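Local coordinates for protein putative tetR family transcription regulator (Shewanella loihica, PDB 3PPB) that probably binds DNA through a helix-turn-helix motif and regulates transcription as a member of the TetR family, at residues Gln104-Met112 / His158-Arg166. Residues are numbered along the deposited sequence; the frame is centred on the assembly and turned at random.
With EDO (1,2-ethanediol), chain D; EDO (1,2-ethanediol), chain F.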
loop_
_atom_site.group_PDB
_atom_site.type_symbol
_atom_site.label_atom_id
_atom_site.label_comp_id
_atom_site.label_asym_id
_atom_site.label_seq_id
_atom_site.Cartn_x
_atom_site.Cartn_y
_atom_site.Cartn_z
ATOM N N GLN A 104 0.478 6.976 -11.075
ATOM C CA GLN A 104 0.731 6.877 -9.642
ATOM C C GLN A 104 -0.484 6.236 -8.924
ATOM O O GLN A 104 -0.297 5.346 -8.093
ATOM C CB GLN A 104 1.092 8.243 -9.030
ATOM C CG GLN A 104 1.243 8.231 -7.506
ATOM C CD GLN A 104 2.236 7.207 -6.996
ATOM O OE1 GLN A 104 3.198 6.833 -7.678
ATOM N NE2 GLN A 104 2.041 6.754 -5.766
ATOM N N ALA A 105 -1.717 6.654 -9.278
ATOM C CA ALA A 105 -2.937 6.051 -8.710
ATOM C C ALA A 105 -2.972 4.531 -9.030
ATOM O O ALA A 105 -3.363 3.743 -8.178
ATOM C CB ALA A 105 -4.173 6.744 -9.268
ATOM N N PHE A 106 -2.494 4.137 -10.240
ATOM C CA PHE A 106 -2.362 2.754 -10.711
ATOM C C PHE A 106 -1.401 1.994 -9.789
ATOM O O PHE A 106 -1.706 0.862 -9.423
ATOM C CB PHE A 106 -1.876 2.722 -12.185
ATOM C CG PHE A 106 -1.568 1.341 -12.716
ATOM C CD1 PHE A 106 -2.578 0.539 -13.235
ATOM C CD2 PHE A 106 -0.270 0.831 -12.675
ATOM C CE1 PHE A 106 -2.304 -0.750 -13.699
ATOM C CE2 PHE A 106 0.004 -0.460 -13.141
ATOM C CZ PHE A 106 -1.013 -1.233 -13.671
ATOM N N PHE A 107 -0.267 2.620 -9.371
ATOM C CA PHE A 107 0.670 1.970 -8.428
ATOM C C PHE A 107 0.008 1.795 -7.063
ATOM O O PHE A 107 0.060 0.724 -6.471
ATOM C CB PHE A 107 1.971 2.771 -8.260
ATOM C CG PHE A 107 3.015 2.674 -9.347
ATOM C CD1 PHE A 107 3.027 1.597 -10.237
ATOM C CD2 PHE A 107 4.025 3.617 -9.441
ATOM C CE1 PHE A 107 4.009 1.494 -11.218
ATOM C CE2 PHE A 107 5.036 3.487 -10.398
ATOM C CZ PHE A 107 5.013 2.437 -11.284
ATOM N N GLN A 108 -0.653 2.833 -6.588
ATOM C CA GLN A 108 -1.319 2.805 -5.296
ATOM C C GLN A 108 -2.345 1.651 -5.294
ATOM O O GLN A 108 -2.418 0.883 -4.346
ATOM C CB GLN A 108 -1.951 4.187 -5.045
ATOM C CG GLN A 108 -2.030 4.630 -3.601
ATOM C CD GLN A 108 -0.729 4.673 -2.832
ATOM O OE1 GLN A 108 -0.377 3.715 -2.161
ATOM N NE2 GLN A 108 -0.034 5.807 -2.816
ATOM N N LEU A 109 -3.041 1.452 -6.391
ATOM C CA LEU A 109 -4.020 0.375 -6.439
ATOM C C LEU A 109 -3.436 -1.022 -6.672
ATOM O O LEU A 109 -4.005 -1.982 -6.153
ATOM C CB LEU A 109 -5.046 0.657 -7.551
ATOM C CG LEU A 109 -6.010 1.813 -7.334
ATOM C CD1 LEU A 109 -6.566 2.293 -8.665
ATOM C CD2 LEU A 109 -7.139 1.403 -6.390
ATOM N N TYR A 110 -2.370 -1.163 -7.487
ATOM C CA TYR A 110 -1.931 -2.499 -7.914
ATOM C C TYR A 110 -0.526 -2.979 -7.486
ATOM O O TYR A 110 -0.318 -4.195 -7.469
ATOM C CB TYR A 110 -2.014 -2.587 -9.456
ATOM C CG TYR A 110 -3.425 -2.428 -9.984
ATOM C CD1 TYR A 110 -4.276 -3.522 -10.092
ATOM C CD2 TYR A 110 -3.904 -1.189 -10.397
ATOM C CE1 TYR A 110 -5.585 -3.378 -10.553
ATOM C CE2 TYR A 110 -5.210 -1.036 -10.861
ATOM C CZ TYR A 110 -6.049 -2.133 -10.925
ATOM O OH TYR A 110 -7.329 -1.991 -11.386
ATOM N N SER A 111 0.419 -2.064 -7.189
ATOM C CA SER A 111 1.828 -2.350 -6.848
ATOM C C SER A 111 2.075 -3.362 -5.727
ATOM O O SER A 111 3.075 -4.093 -5.777
ATOM C CB SER A 111 2.539 -1.071 -6.440
ATOM O OG SER A 111 2.998 -0.415 -7.602
HETATM N N MSE A 112 1.239 -3.356 -4.695
HETATM C CA MSE A 112 1.444 -4.232 -3.547
HETATM C C MSE A 112 0.186 -5.003 -3.191
HETATM O O MSE A 112 0.086 -5.584 -2.097
HETATM C CB MSE A 112 1.886 -3.374 -2.360
HETATM C CG MSE A 112 3.072 -3.955 -1.658
HETATM SE SE MSE A 112 3.784 -2.746 -0.377
HETATM C CE MSE A 112 2.224 -2.396 0.599
ATOM N N HIS A 158 9.414 0.239 -0.773
ATOM C CA HIS A 158 8.181 0.261 -1.556
ATOM C C HIS A 158 6.993 0.756 -0.707
ATOM O O HIS A 158 6.258 1.642 -1.169
ATOM C CB HIS A 158 7.914 -1.132 -2.119
ATOM C CG HIS A 158 6.859 -1.216 -3.173
ATOM N ND1 HIS A 158 6.331 -0.092 -3.762
ATOM C CD2 HIS A 158 6.312 -2.308 -3.753
ATOM C CE1 HIS A 158 5.443 -0.532 -4.633
ATOM N NE2 HIS A 158 5.414 -1.860 -4.675
ATOM N N GLY A 159 6.841 0.231 0.520
ATOM C CA GLY A 159 5.774 0.660 1.419
ATOM C C GLY A 159 5.899 2.123 1.829
ATOM O O GLY A 159 4.892 2.839 1.927
ATOM N N GLN A 160 7.133 2.579 2.088
ATOM C CA GLN A 160 7.366 3.962 2.497
ATOM C C GLN A 160 7.133 4.898 1.336
ATOM O O GLN A 160 6.594 5.983 1.541
ATOM C CB GLN A 160 8.761 4.158 3.088
ATOM C CG GLN A 160 8.899 3.424 4.424
ATOM C CD GLN A 160 10.151 3.811 5.118
ATOM O OE1 GLN A 160 11.250 3.367 4.750
ATOM N NE2 GLN A 160 10.022 4.659 6.129
ATOM N N TYR A 161 7.492 4.476 0.111
ATOM C CA TYR A 161 7.210 5.279 -1.093
ATOM C C TYR A 161 5.687 5.450 -1.246
ATOM O O TYR A 161 5.192 6.556 -1.484
ATOM C CB TYR A 161 7.819 4.613 -2.346
ATOM C CG TYR A 161 7.304 5.197 -3.643
ATOM C CD1 TYR A 161 7.790 6.412 -4.127
ATOM C CD2 TYR A 161 6.291 4.567 -4.362
ATOM C CE1 TYR A 161 7.294 6.972 -5.312
ATOM C CE2 TYR A 161 5.769 5.135 -5.531
ATOM C CZ TYR A 161 6.288 6.330 -6.009
ATOM O OH TYR A 161 5.803 6.906 -7.160
ATOM N N LEU A 162 4.941 4.351 -1.110
ATOM C CA LEU A 162 3.487 4.408 -1.273
ATOM C C LEU A 162 2.838 5.243 -0.190
ATOM O O LEU A 162 1.866 5.939 -0.465
ATOM C CB LEU A 162 2.873 3.002 -1.330
ATOM C CG LEU A 162 3.221 2.170 -2.592
ATOM C CD1 LEU A 162 2.716 0.773 -2.442
ATOM C CD2 LEU A 162 2.656 2.814 -3.865
ATOM N N ALA A 163 3.390 5.215 1.030
ATOM C CA ALA A 163 2.875 6.011 2.146
ATOM C C ALA A 163 3.129 7.503 1.894
ATOM O O ALA A 163 2.229 8.306 2.094
ATOM C CB ALA A 163 3.524 5.574 3.440
ATOM N N ALA A 164 4.342 7.868 1.433
ATOM C CA ALA A 164 4.709 9.276 1.210
ATOM C C ALA A 164 3.942 9.857 0.029
ATOM O O ALA A 164 3.520 11.010 0.098
ATOM C CB ALA A 164 6.226 9.426 1.001
ATOM N N THR A 165 3.705 9.058 -1.018
ATOM C CA THR A 165 2.970 9.534 -2.193
ATOM C C THR A 165 1.469 9.609 -1.907
ATOM O O THR A 165 0.818 10.480 -2.458
ATOM C CB THR A 165 3.307 8.735 -3.432
ATOM O OG1 THR A 165 3.009 7.356 -3.234
ATOM C CG2 THR A 165 4.764 8.922 -3.852
ATOM N N ARG A 166 0.934 8.750 -1.013
ATOM C CA ARG A 166 -0.451 8.832 -0.543
ATOM C C ARG A 166 -0.610 10.171 0.179
ATOM O O ARG A 166 -1.517 10.935 -0.121
ATOM C CB ARG A 166 -0.760 7.656 0.433
ATOM C CG ARG A 166 -2.064 7.765 1.273
ATOM C CD ARG A 166 -3.298 7.362 0.471
ATOM N NE ARG A 166 -3.693 8.411 -0.469
ATOM C CZ ARG A 166 -3.824 8.247 -1.781
ATOM N NH1 ARG A 166 -3.647 7.052 -2.329
ATOM N NH2 ARG A 166 -4.151 9.274 -2.554
HETATM C C1 EDO D . 7.405 1.472 -6.676
HETATM O O1 EDO D . 7.826 0.525 -7.655
HETATM C C2 EDO D . 6.078 2.062 -7.124
HETATM O O2 EDO D . 5.137 1.020 -7.362
HETATM C C1 EDO F . -2.180 0.103 -1.100
HETATM O O1 EDO F . -1.766 1.370 -1.631
HETATM C C2 EDO F . -0.938 -0.734 -0.817
HETATM O O2 EDO F . -1.299 -2.116 -0.675
#
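Gln108 with Leu162 and Gln104 with Tyr161 form the two stronger hydrogen bonds between helix 101-110 and helix 150-170, and they show how long amides can bridge segments 104-110 and 158-166, whose axes approach to 10.6 Å. Gln108 NE2 donates to Leu162 O at 3.0 Å, in the carbonyl plane and on a lone pair; the same oxygen also accepts from Arg166 N within its own helix, so one carbonyl serves two donors. One turn away, Tyr161 OH donates to Gln104 OE1 over 2.7 Å, approaching 40° out of the amide's carbonyl plane, with amide and phenol ring nearly perpendicular. With CG anti to the backbone N (chi1 175°) and the chain bent at chi2, the Gln104 amide is delivered between Tyr161 and Thr165. The Thr165 hydroxyl is itself tied to Tyr161 O.

In this all-helical, TetR-like fold segments 104-110 and 158-166 cross at -128° in a buried part of the chain, and the second subunit packs against the same region: Gln108 CG lies at the edge of the Arg166 guanidinium, 3.2 Å from Arg166 NH1, and NH1 bonds to Met112 O of that subunit, while Arg166 NE pairs with Asp170. Were Gln108 shortened to an alanine, Leu162 O would probably lose its cross-helix donor, and a gap would be likely beside Leu162 and the Arg166 guanidinium.

Apolar and aromatic packing takes over toward Met112, a selenomethionine. Its SE lies over a face of the His158 ring, 4.5 Å from the centroid, and also touches Leu162 CD1, whereas Leu162 CD2 reaches Phe107 CB. His158 NE2 makes a weak bond to Ser111 O. The 1,2-ethanediol of chain D, probably from the crystallisation liquor, sits over one face of Phe107, and its O2 accepts from Ser111 OG at 2.6 Å.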